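Local coordinates for endo-beta-mannanase (PDB 7BOB), which hydrolyses beta-1,4-mannosidic linkages as a homotrimeric exo-acting enzyme of glycoside hydrolase family 5, found in a bacterium of the termite hindgut, at residues A[29-34]-A[60-65]; A[474-479]-A[515-520]; A[174-179]-A[230-235]; A[301-306]-A[352-357]. All blocks are in the same frame, centred on the assembly; numbering follows the deposited sequence.

Interaction 1: residues A[29-34]-A[60-65]; sequences CGVEMW and FVRWPD
A salt-bridge network at the C-terminal end of the (beta/alpha)8 barrel joins the loop and short helix 33-36 after strand 20-23 to the end of strand 56-62 and helix 63-66. Arg-62 lies at its centre and uses its guanidinium edge twice. End-on, Arg-62 NH1 gives a bond of 2.8 Å to Glu-32 OE2, and NH2 gives one to OE1. Side-on, Arg-62 NE bonds Asp-65 OD2 at 2.7 Å. Arg-62 NH2 also bonds Asp-65 OD1 at 2.9 Å, using the syn lone pair of that oxygen. The chain bends at chi3 (63°) to face both acids. The carboxylate of Glu-32 is turned 65° from the guanidinium plane. Val-31 O sits over the centre of the guanidinium, 3.1 Å above its plane. Two acids around one buried arginine would probably favour its charged form. Beside this network, Trp-34 NE1 donates to Phe-60 O at 2.7 Å, nearly straight (162°) and in the ring plane. Asp-65 OD2 lies at the edge of the same indole, 3.4 Å from Trp-34 CD1. The indole also packs on Leu-81 of helix 75-89. The arrangement belongs to the loop end of a (beta/alpha)8 barrel, the end that carries the active site in family 5.

Interaction 2: residues A[474-479]-A[515-520]; sequences APDPVN and FLRGMR
Leu-516 opens the contact along 515-520. Its CB meets Ala-474 CB at 3.9 Å. CG is anti to the backbone N, and Leu-516 CD2 reaches on to Ala-474 O (3.2 Å) and to Asp-476 CA (3.8 Å). Arg-517 follows, its side chain extended from CG to NE. It grips Asp-476 side-on. Arg-517 NE bonds Asp-476 OD1 at 2.8 Å and Arg-517 NH2 bonds Asp-476 OD2 at 3.1 Å. Both bonds are almost straight, 169° and 173°, and lie in the guanidinium plane. The carboxylate is only 26° from that plane. Val-478 CG2 sits over one guanidinium face, 3.3 Å above its plane and toward the rim. NH2 also bonds Pro-402 O, and Phe-451 makes a cation-pi contact with Arg-517. Each acid oxygen takes a second donor. Val-478 N closes an Asx turn on OD1, and Asn-479 ND2 bonds OD2, so the carboxylate is held in place. The chain turns back over Leu-516, Arg-517 and Gly-518: Gly-518 N bonds Phe-515 O at 2.8 Å, and Met-519 N bonds Leu-516 O. Arg-517 O accepts from Asn-246 of a neighbouring subunit. In the C-terminal domain, 474-479 links strand 469-473 to helix 482-488, while 515-520 connects strands 508-512 and 520-525.

Interaction 3: residues A[174-179]-A[230-235]; sequences WCRRMT and AQPGID
Helix 168-183, one of the outer helices of the (beta/alpha)8 barrel, packs against a type II beta turn in the loop that leads into strand 237-241. The turn runs from Gln-231 to Ile-234, with Pro-232 and Gly-233 at its two corners. Cys-175 comes first along the helix. Its SG is anti to the backbone N (180°) and points across at the turn. Cys-175 SG lies 3.4 Å from Pro-232 O and 3.9 Å from Ile-234 CG1, with the proline CD alongside. Arg-176 meets the same proline from the next position. Pro-232 CG sits 3.7 Å from Arg-176 N and also touches the arginine CB. The guanidinium leads away and pairs with Glu-173 on its own helix. One turn of helix on from Cys-175, Thr-179 settles over Gly-233. Its OG1 takes the crowded position (chi1 58°), which turns Thr-179 OG1 back toward the helix carbonyls, 2.8 Å from Cys-175 O. CG2 points out instead. Thr-179 CG2 lies 3.6 Å from Gly-233 O and 3.9 Å from Ile-234 CD1. No hydrogen bond crosses between the two segments, so between them the fit rests on shape. Arg-183, further along this helix, adds polar ties, bonding Gly-233 O and pairing with Asp-235. An alanine at Thr-179 would lose both the hydroxyl and the methyl, and would probably weaken the seating of Gly-233 and Ile-234 on the helix. The approach is close at the glycine: a CB on Gly-233 would fall 2.3 Å from Thr-179 OG1, a clash.

Interaction 4: residues A[301-306]-A[352-357]; sequences AILPAC and EYFVEF
Leu-303 is the bump of this contact, and three aromatic side chains of helix 352-364 form the hollow that takes it. The two helices run nearly side by side, crossing at -27° with 11.0 Å between the axes of the short segments. Tyr-353, Phe-354 and Phe-357 all hold CG anti to the backbone N. Leu-303 has CG anti to the carbonyl carbon, which sends its branch toward them. Leu-303 CB lies over the centre of the Phe-357 ring, 3.7 Å from the centroid and 10° off the normal. This is a CH-pi contact. The tip goes deeper. Leu-303 CD1 meets Tyr-353 CE2 and Phe-354 CD1, each at 4.0 Å, and also rests near the root of the Phe-357 ring. Tyr-353 in turn lies with one face on Phe-357 CB, so the walls of the hollow brace each other. Pro-304 makes a second, smaller bump. Pro-304 CG meets Tyr-353 OH tip to tip at 3.8 Å. The helix is kinked here, since Pro-304 N has no bond to the turn before. An alanine at Phe-357 would remove the ring face beneath Leu-303 CB and would probably loosen the fit of the two helices. Behind the hollow, Phe-357 meets Tyr-314 edge-to-face, and Phe-354 touches Tyr-314 and Trp-316, so both reach strand 311-316. Two neighbouring outer helices packed side by side, the second also resting on strand 311-316, which lies between them in sequence, are characteristic of the (beta/alpha)8 barrel.

Along the chain the order is interaction 1, interaction 3, interaction 4, interaction 2, each closing before the next opens. The first three belong to the (beta/alpha)8 barrel and its eight-stranded parallel sheet. Interaction 1 sits at a loop end, while interactions 3 and 4 involve outer helices. Their centres are about 24 Å (1 and 3), about 29 Å (1 and 4) and about 31 Å (3 and 4) apart, so they hold different parts of the barrel. Interaction 2 lies in the C-terminal domain with its mixed sheet, its centre about 50 Å from that of interaction 1. It alone of the four is touched by another subunit, which ties this domain to the trimer.

Interaction 1: residues A[29-34]-A[60-65]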
# COMPACT_ATOMS: atom_id res chain seq x y z
N CYS A 29 3.03 22.94 32.94
CA CYS A 29 3.54 21.57 32.85
C CYS A 29 2.81 20.68 31.86
O CYS A 29 3.20 19.52 31.71
CB CYS A 29 3.47 20.92 34.25
SG CYS A 29 1.81 21.02 35.01
N GLY A 30 1.75 21.16 31.19
CA GLY A 30 0.98 20.33 30.30
C GLY A 30 0.68 18.95 30.87
O GLY A 30 0.22 18.81 32.01
N VAL A 31 1.01 17.92 30.08
CA VAL A 31 0.68 16.53 30.40
C VAL A 31 1.40 15.98 31.61
O VAL A 31 1.10 14.86 32.03
CB VAL A 31 1.02 15.61 29.21
CG1 VAL A 31 0.21 15.96 28.00
CG2 VAL A 31 2.54 15.66 28.91
N GLU A 32 2.38 16.71 32.16
CA GLU A 32 3.07 16.26 33.37
C GLU A 32 2.37 16.71 34.65
O GLU A 32 2.99 16.68 35.71
CB GLU A 32 4.53 16.77 33.36
CG GLU A 32 5.41 16.21 32.19
CD GLU A 32 5.41 14.67 32.12
OE1 GLU A 32 5.58 14.06 33.20
OE2 GLU A 32 5.23 14.08 31.02
N MET A 33 1.09 17.10 34.56
CA MET A 33 0.38 17.72 35.69
C MET A 33 0.46 16.89 36.97
O MET A 33 0.68 17.44 38.05
CB MET A 33 -1.09 17.94 35.33
CG MET A 33 -1.92 18.46 36.48
SD MET A 33 -3.68 18.58 36.08
CE MET A 33 -4.10 16.84 35.94
N TRP A 34 0.24 15.58 36.87
CA TRP A 34 0.21 14.74 38.07
C TRP A 34 1.57 14.70 38.75
O TRP A 34 1.63 14.58 39.99
CB TRP A 34 -0.26 13.34 37.72
CG TRP A 34 -1.66 13.34 37.18
CD1 TRP A 34 -2.04 13.11 35.88
CD2 TRP A 34 -2.87 13.62 37.91
NE1 TRP A 34 -3.41 13.21 35.77
CE2 TRP A 34 -3.94 13.52 37.00
CE3 TRP A 34 -3.14 13.93 39.26
CZ2 TRP A 34 -5.28 13.73 37.38
CZ3 TRP A 34 -4.46 14.13 39.64
CH2 TRP A 34 -5.52 14.04 38.71
N PHE A 60 -7.57 14.39 32.64
CA PHE A 60 -7.07 13.10 32.20
C PHE A 60 -6.26 12.43 33.30
O PHE A 60 -5.28 12.99 33.79
CB PHE A 60 -6.26 13.29 30.92
CG PHE A 60 -6.98 14.12 29.93
CD1 PHE A 60 -8.01 13.58 29.18
CD2 PHE A 60 -6.72 15.48 29.83
CE1 PHE A 60 -8.73 14.37 28.27
CE2 PHE A 60 -7.43 16.27 28.95
CZ PHE A 60 -8.44 15.71 28.17
N VAL A 61 -6.70 11.23 33.68
CA VAL A 61 -5.99 10.41 34.65
C VAL A 61 -4.92 9.65 33.87
O VAL A 61 -5.20 8.61 33.26
CB VAL A 61 -6.97 9.48 35.39
CG1 VAL A 61 -6.27 8.67 36.47
CG2 VAL A 61 -8.10 10.32 36.02
N ARG A 62 -3.71 10.19 33.82
CA ARG A 62 -2.66 9.60 32.99
C ARG A 62 -2.17 8.31 33.65
O ARG A 62 -1.55 8.35 34.72
CB ARG A 62 -1.53 10.59 32.76
CG ARG A 62 -0.69 10.22 31.55
CD ARG A 62 0.37 11.28 31.22
NE ARG A 62 1.34 11.43 32.30
CZ ARG A 62 2.53 12.01 32.15
NH1 ARG A 62 2.89 12.47 30.96
NH2 ARG A 62 3.36 12.10 33.17
N TRP A 63 -2.48 7.18 33.01
CA TRP A 63 -2.25 5.84 33.56
C TRP A 63 -0.84 5.60 34.08
O TRP A 63 -0.71 5.08 35.20
CB TRP A 63 -2.62 4.79 32.50
CG TRP A 63 -2.80 3.40 33.02
CD1 TRP A 63 -2.67 2.99 34.32
CD2 TRP A 63 -3.17 2.25 32.26
NE1 TRP A 63 -2.93 1.64 34.40
CE2 TRP A 63 -3.24 1.16 33.15
CE3 TRP A 63 -3.44 2.02 30.90
CZ2 TRP A 63 -3.58 -0.13 32.75
CZ3 TRP A 63 -3.77 0.74 30.50
CH2 TRP A 63 -3.84 -0.32 31.42
N PRO A 64 0.24 5.90 33.34
CA PRO A 64 1.58 5.68 33.92
C PRO A 64 1.77 6.38 35.24
O PRO A 64 2.43 5.83 36.14
CB PRO A 64 2.53 6.25 32.85
CG PRO A 64 1.64 7.13 31.97
CD PRO A 64 0.33 6.43 31.96
N ASP A 65 1.21 7.59 35.40
CA ASP A 65 1.37 8.30 36.66
C ASP A 65 0.76 7.52 37.80
O ASP A 65 1.31 7.49 38.91
CB ASP A 65 0.70 9.68 36.56
CG ASP A 65 1.41 10.63 35.61
OD1 ASP A 65 2.66 10.67 35.58
OD2 ASP A 65 0.71 11.37 34.89

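Interaction 2: residues A[474-479]-A[515-520]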
# COMPACT_ATOMS: atom_id res chain seq x y z
N ALA A 474 -25.76 6.63 -8.57
CA ALA A 474 -24.95 5.48 -8.98
C ALA A 474 -25.42 4.19 -8.31
O ALA A 474 -24.73 3.67 -7.44
CB ALA A 474 -23.48 5.73 -8.65
N PRO A 475 -26.59 3.66 -8.68
CA PRO A 475 -26.98 2.35 -8.15
C PRO A 475 -25.92 1.30 -8.47
O PRO A 475 -25.17 1.42 -9.45
CB PRO A 475 -28.30 2.04 -8.85
CG PRO A 475 -28.53 3.17 -9.83
CD PRO A 475 -27.69 4.32 -9.40
N ASP A 476 -25.84 0.30 -7.62
CA ASP A 476 -24.67 -0.57 -7.58
C ASP A 476 -24.86 -1.77 -8.49
O ASP A 476 -25.75 -2.59 -8.24
CB ASP A 476 -24.40 -1.02 -6.14
CG ASP A 476 -23.28 -2.03 -6.03
OD1 ASP A 476 -22.47 -2.17 -6.98
OD2 ASP A 476 -23.20 -2.67 -4.95
N PRO A 477 -24.03 -1.93 -9.53
CA PRO A 477 -24.22 -3.09 -10.43
C PRO A 477 -24.04 -4.42 -9.72
O PRO A 477 -24.68 -5.41 -10.11
CB PRO A 477 -23.15 -2.87 -11.50
CG PRO A 477 -22.71 -1.44 -11.35
CD PRO A 477 -22.88 -1.10 -9.91
N VAL A 478 -23.21 -4.48 -8.68
CA VAL A 478 -23.03 -5.73 -7.95
C VAL A 478 -24.34 -6.17 -7.31
O VAL A 478 -24.57 -7.37 -7.12
CB VAL A 478 -21.88 -5.58 -6.92
CG1 VAL A 478 -21.89 -6.72 -5.89
CG2 VAL A 478 -20.54 -5.58 -7.67
N ASN A 479 -25.24 -5.23 -7.02
CA ASN A 479 -26.54 -5.60 -6.46
C ASN A 479 -27.68 -5.30 -7.42
O ASN A 479 -28.83 -5.13 -6.98
CB ASN A 479 -26.75 -4.91 -5.13
CG ASN A 479 -25.90 -5.53 -4.03
OD1 ASN A 479 -26.16 -6.65 -3.60
ND2 ASN A 479 -24.84 -4.82 -3.62
N PHE A 515 -17.35 6.44 -12.03
CA PHE A 515 -18.49 5.55 -12.10
C PHE A 515 -18.30 4.49 -11.03
O PHE A 515 -17.17 4.14 -10.69
CB PHE A 515 -18.62 4.94 -13.52
CG PHE A 515 -18.77 5.99 -14.59
CD1 PHE A 515 -17.66 6.52 -15.22
CD2 PHE A 515 -20.02 6.50 -14.91
CE1 PHE A 515 -17.78 7.53 -16.17
CE2 PHE A 515 -20.15 7.49 -15.86
CZ PHE A 515 -19.02 8.01 -16.49
N LEU A 516 -19.41 4.02 -10.49
CA LEU A 516 -19.32 3.22 -9.28
C LEU A 516 -18.60 1.91 -9.57
O LEU A 516 -18.92 1.22 -10.54
CB LEU A 516 -20.71 2.95 -8.69
CG LEU A 516 -20.73 2.62 -7.19
CD1 LEU A 516 -20.42 3.86 -6.33
CD2 LEU A 516 -22.07 2.02 -6.79
N ARG A 517 -17.61 1.60 -8.73
CA ARG A 517 -16.72 0.46 -8.90
C ARG A 517 -15.96 0.54 -10.21
O ARG A 517 -15.47 -0.48 -10.69
CB ARG A 517 -17.47 -0.87 -8.79
CG ARG A 517 -18.28 -1.05 -7.52
CD ARG A 517 -18.85 -2.45 -7.50
NE ARG A 517 -19.77 -2.67 -6.38
CZ ARG A 517 -19.40 -3.20 -5.21
NH1 ARG A 517 -18.13 -3.54 -5.00
NH2 ARG A 517 -20.31 -3.39 -4.24
N GLY A 518 -15.85 1.72 -10.81
CA GLY A 518 -15.10 1.85 -12.04
C GLY A 518 -15.79 1.29 -13.27
O GLY A 518 -15.15 1.20 -14.32
N MET A 519 -17.07 0.91 -13.16
CA MET A 519 -17.78 0.30 -14.27
C MET A 519 -18.99 1.14 -14.65
O MET A 519 -19.63 1.78 -13.80
CB MET A 519 -18.23 -1.12 -13.93
CG MET A 519 -17.05 -2.07 -13.77
SD MET A 519 -17.56 -3.78 -13.61
CE MET A 519 -18.26 -3.78 -11.94
N ARG A 520 -19.29 1.13 -15.94
CA ARG A 520 -20.42 1.82 -16.51
C ARG A 520 -21.30 0.81 -17.24
O ARG A 520 -20.81 -0.18 -17.78
CB ARG A 520 -19.94 2.92 -17.45
CG ARG A 520 -20.98 3.92 -17.79
CD ARG A 520 -20.35 5.14 -18.37
NE ARG A 520 -21.36 5.97 -19.00
CZ ARG A 520 -21.10 6.89 -19.91
NH1 ARG A 520 -19.84 7.09 -20.30
NH2 ARG A 520 -22.09 7.60 -20.42

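Interaction 3: residues A[174-179]-A[230-235]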
# COMPACT_ATOMS: atom_id res chain seq x y z
N TRP A 174 -13.04 -5.43 24.66
CA TRP A 174 -12.32 -4.59 25.61
C TRP A 174 -13.22 -3.52 26.18
O TRP A 174 -13.16 -3.20 27.39
CB TRP A 174 -11.13 -3.95 24.91
CG TRP A 174 -10.28 -3.10 25.78
CD1 TRP A 174 -9.18 -3.50 26.50
CD2 TRP A 174 -10.41 -1.69 26.00
NE1 TRP A 174 -8.63 -2.42 27.16
CE2 TRP A 174 -9.37 -1.30 26.87
CE3 TRP A 174 -11.31 -0.72 25.55
CZ2 TRP A 174 -9.21 0.01 27.31
CZ3 TRP A 174 -11.14 0.59 25.98
CH2 TRP A 174 -10.10 0.95 26.84
N CYS A 175 -14.09 -2.96 25.33
CA CYS A 175 -15.01 -1.91 25.75
C CYS A 175 -16.03 -2.46 26.74
O CYS A 175 -16.32 -1.83 27.76
CB CYS A 175 -15.69 -1.31 24.51
SG CYS A 175 -16.88 0.00 24.83
N ARG A 176 -16.57 -3.65 26.45
CA ARG A 176 -17.45 -4.34 27.40
C ARG A 176 -16.74 -4.55 28.73
O ARG A 176 -17.32 -4.30 29.79
CB ARG A 176 -17.91 -5.68 26.83
CG ARG A 176 -19.11 -6.31 27.56
CD ARG A 176 -19.31 -7.79 27.19
NE ARG A 176 -18.12 -8.59 27.47
CZ ARG A 176 -17.85 -9.15 28.66
NH1 ARG A 176 -18.70 -9.01 29.67
NH2 ARG A 176 -16.73 -9.84 28.83
N ARG A 177 -15.49 -5.00 28.68
CA ARG A 177 -14.78 -5.31 29.92
C ARG A 177 -14.47 -4.05 30.72
O ARG A 177 -14.60 -4.05 31.95
CB ARG A 177 -13.50 -6.07 29.62
CG ARG A 177 -13.72 -7.51 29.18
CD ARG A 177 -14.11 -8.41 30.33
NE ARG A 177 -13.28 -8.20 31.51
CZ ARG A 177 -12.17 -8.88 31.79
NH1 ARG A 177 -11.74 -9.84 30.98
NH2 ARG A 177 -11.48 -8.61 32.89
N MET A 178 -14.06 -2.97 30.06
CA MET A 178 -13.68 -1.78 30.79
C MET A 178 -14.90 -1.03 31.32
O MET A 178 -14.86 -0.48 32.41
CB MET A 178 -12.83 -0.85 29.92
CG MET A 178 -11.53 -1.45 29.45
SD MET A 178 -10.60 -2.23 30.79
CE MET A 178 -10.48 -3.91 30.21
N THR A 179 -15.99 -0.99 30.55
CA THR A 179 -17.22 -0.44 31.10
C THR A 179 -17.75 -1.31 32.23
O THR A 179 -18.21 -0.80 33.25
CB THR A 179 -18.29 -0.29 30.01
OG1 THR A 179 -18.53 -1.57 29.40
CG2 THR A 179 -17.86 0.74 28.96
N ALA A 230 -22.75 -1.29 19.41
CA ALA A 230 -21.39 -1.55 18.94
C ALA A 230 -20.36 -1.00 19.90
O ALA A 230 -19.19 -1.37 19.80
CB ALA A 230 -21.16 -0.95 17.56
N GLN A 231 -20.78 -0.14 20.83
CA GLN A 231 -19.96 0.36 21.92
C GLN A 231 -20.66 -0.04 23.22
O GLN A 231 -21.35 0.78 23.85
CB GLN A 231 -19.75 1.87 21.81
CG GLN A 231 -18.87 2.28 20.62
CD GLN A 231 -18.77 3.79 20.45
OE1 GLN A 231 -18.75 4.53 21.43
NE2 GLN A 231 -18.75 4.25 19.21
N PRO A 232 -20.50 -1.29 23.64
CA PRO A 232 -21.29 -1.79 24.77
C PRO A 232 -20.94 -1.05 26.05
O PRO A 232 -19.78 -0.76 26.33
CB PRO A 232 -20.89 -3.26 24.85
CG PRO A 232 -19.51 -3.29 24.26
CD PRO A 232 -19.57 -2.30 23.13
N GLY A 233 -21.97 -0.73 26.82
CA GLY A 233 -21.76 -0.06 28.08
C GLY A 233 -21.51 1.43 28.00
O GLY A 233 -21.22 2.04 29.04
N ILE A 234 -21.62 2.05 26.82
CA ILE A 234 -21.36 3.47 26.65
C ILE A 234 -22.70 4.21 26.61
O ILE A 234 -23.54 3.94 25.74
CB ILE A 234 -20.55 3.75 25.38
CG1 ILE A 234 -19.16 3.09 25.49
CG2 ILE A 234 -20.44 5.25 25.14
CD1 ILE A 234 -18.29 3.75 26.51
N ASP A 235 -22.92 5.13 27.55
CA ASP A 235 -24.20 5.84 27.59
C ASP A 235 -24.20 7.07 26.69
O ASP A 235 -25.26 7.44 26.17
CB ASP A 235 -24.54 6.29 29.03
CG ASP A 235 -24.53 5.13 30.00
OD1 ASP A 235 -25.46 4.30 29.97
OD2 ASP A 235 -23.56 5.03 30.79

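Interaction 4: residues A[301-306]-A[352-357]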
# COMPACT_ATOMS: atom_id res chain seq x y z
N ALA A 301 -20.51 30.18 13.56
CA ALA A 301 -21.21 29.25 12.70
C ALA A 301 -21.32 27.85 13.32
O ALA A 301 -22.41 27.28 13.40
CB ALA A 301 -20.52 29.17 11.33
N ILE A 302 -20.21 27.29 13.79
CA ILE A 302 -20.25 25.86 14.09
C ILE A 302 -20.99 25.54 15.38
O ILE A 302 -21.63 24.49 15.47
CB ILE A 302 -18.83 25.27 14.11
CG1 ILE A 302 -18.00 25.94 15.19
CG2 ILE A 302 -18.19 25.39 12.72
CD1 ILE A 302 -17.29 24.94 16.07
N LEU A 303 -20.94 26.43 16.39
CA LEU A 303 -21.59 26.11 17.66
C LEU A 303 -23.11 26.04 17.54
O LEU A 303 -23.69 25.04 17.98
CB LEU A 303 -21.14 27.10 18.74
CG LEU A 303 -19.65 26.95 19.09
CD1 LEU A 303 -19.24 28.02 20.11
CD2 LEU A 303 -19.36 25.53 19.62
N PRO A 304 -23.81 27.04 16.97
CA PRO A 304 -25.26 26.85 16.78
C PRO A 304 -25.59 25.67 15.87
O PRO A 304 -26.53 24.92 16.15
CB PRO A 304 -25.73 28.19 16.19
CG PRO A 304 -24.64 29.18 16.51
CD PRO A 304 -23.36 28.37 16.52
N ALA A 305 -24.80 25.45 14.81
CA ALA A 305 -25.04 24.28 13.97
C ALA A 305 -24.84 22.98 14.75
O ALA A 305 -25.65 22.04 14.64
CB ALA A 305 -24.14 24.32 12.74
N CYS A 306 -23.79 22.90 15.57
CA CYS A 306 -23.65 21.72 16.42
C CYS A 306 -24.83 21.56 17.36
O CYS A 306 -25.29 20.44 17.60
CB CYS A 306 -22.34 21.76 17.20
SG CYS A 306 -20.99 21.36 16.07
N GLU A 352 -14.01 34.90 22.39
CA GLU A 352 -15.00 35.29 23.40
C GLU A 352 -16.38 34.69 23.13
O GLU A 352 -17.15 34.47 24.06
CB GLU A 352 -15.14 36.82 23.50
CG GLU A 352 -13.83 37.61 23.32
CD GLU A 352 -13.39 37.68 21.84
OE1 GLU A 352 -14.27 37.58 20.94
OE2 GLU A 352 -12.18 37.83 21.57
N TYR A 353 -16.68 34.39 21.86
CA TYR A 353 -18.02 33.91 21.56
C TYR A 353 -18.34 32.60 22.25
O TYR A 353 -19.50 32.36 22.61
CB TYR A 353 -18.23 33.73 20.06
CG TYR A 353 -19.60 33.20 19.78
CD1 TYR A 353 -20.74 33.98 20.04
CD2 TYR A 353 -19.79 31.90 19.31
CE1 TYR A 353 -22.01 33.51 19.81
CE2 TYR A 353 -21.06 31.41 19.07
CZ TYR A 353 -22.18 32.22 19.32
OH TYR A 353 -23.45 31.75 19.09
N PHE A 354 -17.35 31.70 22.41
CA PHE A 354 -17.63 30.48 23.17
C PHE A 354 -18.17 30.82 24.56
O PHE A 354 -19.09 30.16 25.05
CB PHE A 354 -16.38 29.60 23.30
CG PHE A 354 -16.63 28.35 24.09
CD1 PHE A 354 -17.76 27.57 23.84
CD2 PHE A 354 -15.77 27.96 25.11
CE1 PHE A 354 -18.01 26.42 24.56
CE2 PHE A 354 -16.01 26.81 25.85
CZ PHE A 354 -17.13 26.03 25.58
N VAL A 355 -17.62 31.84 25.21
CA VAL A 355 -18.11 32.22 26.53
C VAL A 355 -19.56 32.67 26.44
O VAL A 355 -20.41 32.26 27.23
CB VAL A 355 -17.22 33.31 27.16
CG1 VAL A 355 -17.80 33.77 28.51
CG2 VAL A 355 -15.79 32.80 27.34
N GLU A 356 -19.87 33.50 25.43
CA GLU A 356 -21.23 34.00 25.27
C GLU A 356 -22.17 32.86 24.93
O GLU A 356 -23.28 32.76 25.49
CB GLU A 356 -21.26 35.10 24.20
CG GLU A 356 -22.65 35.65 23.83
CD GLU A 356 -22.69 36.34 22.46
OE1 GLU A 356 -21.63 36.86 22.03
OE2 GLU A 356 -23.76 36.34 21.80
N PHE A 357 -21.73 31.95 24.06
CA PHE A 357 -22.56 30.82 23.67
C PHE A 357 -22.81 29.88 24.85
O PHE A 357 -23.91 29.34 25.00
CB PHE A 357 -21.91 30.07 22.49
CG PHE A 357 -22.61 28.79 22.11
CD1 PHE A 357 -23.60 28.78 21.14
CD2 PHE A 357 -22.26 27.58 22.73
CE1 PHE A 357 -24.24 27.58 20.78
CE2 PHE A 357 -22.89 26.38 22.38
CZ PHE A 357 -23.88 26.38 21.41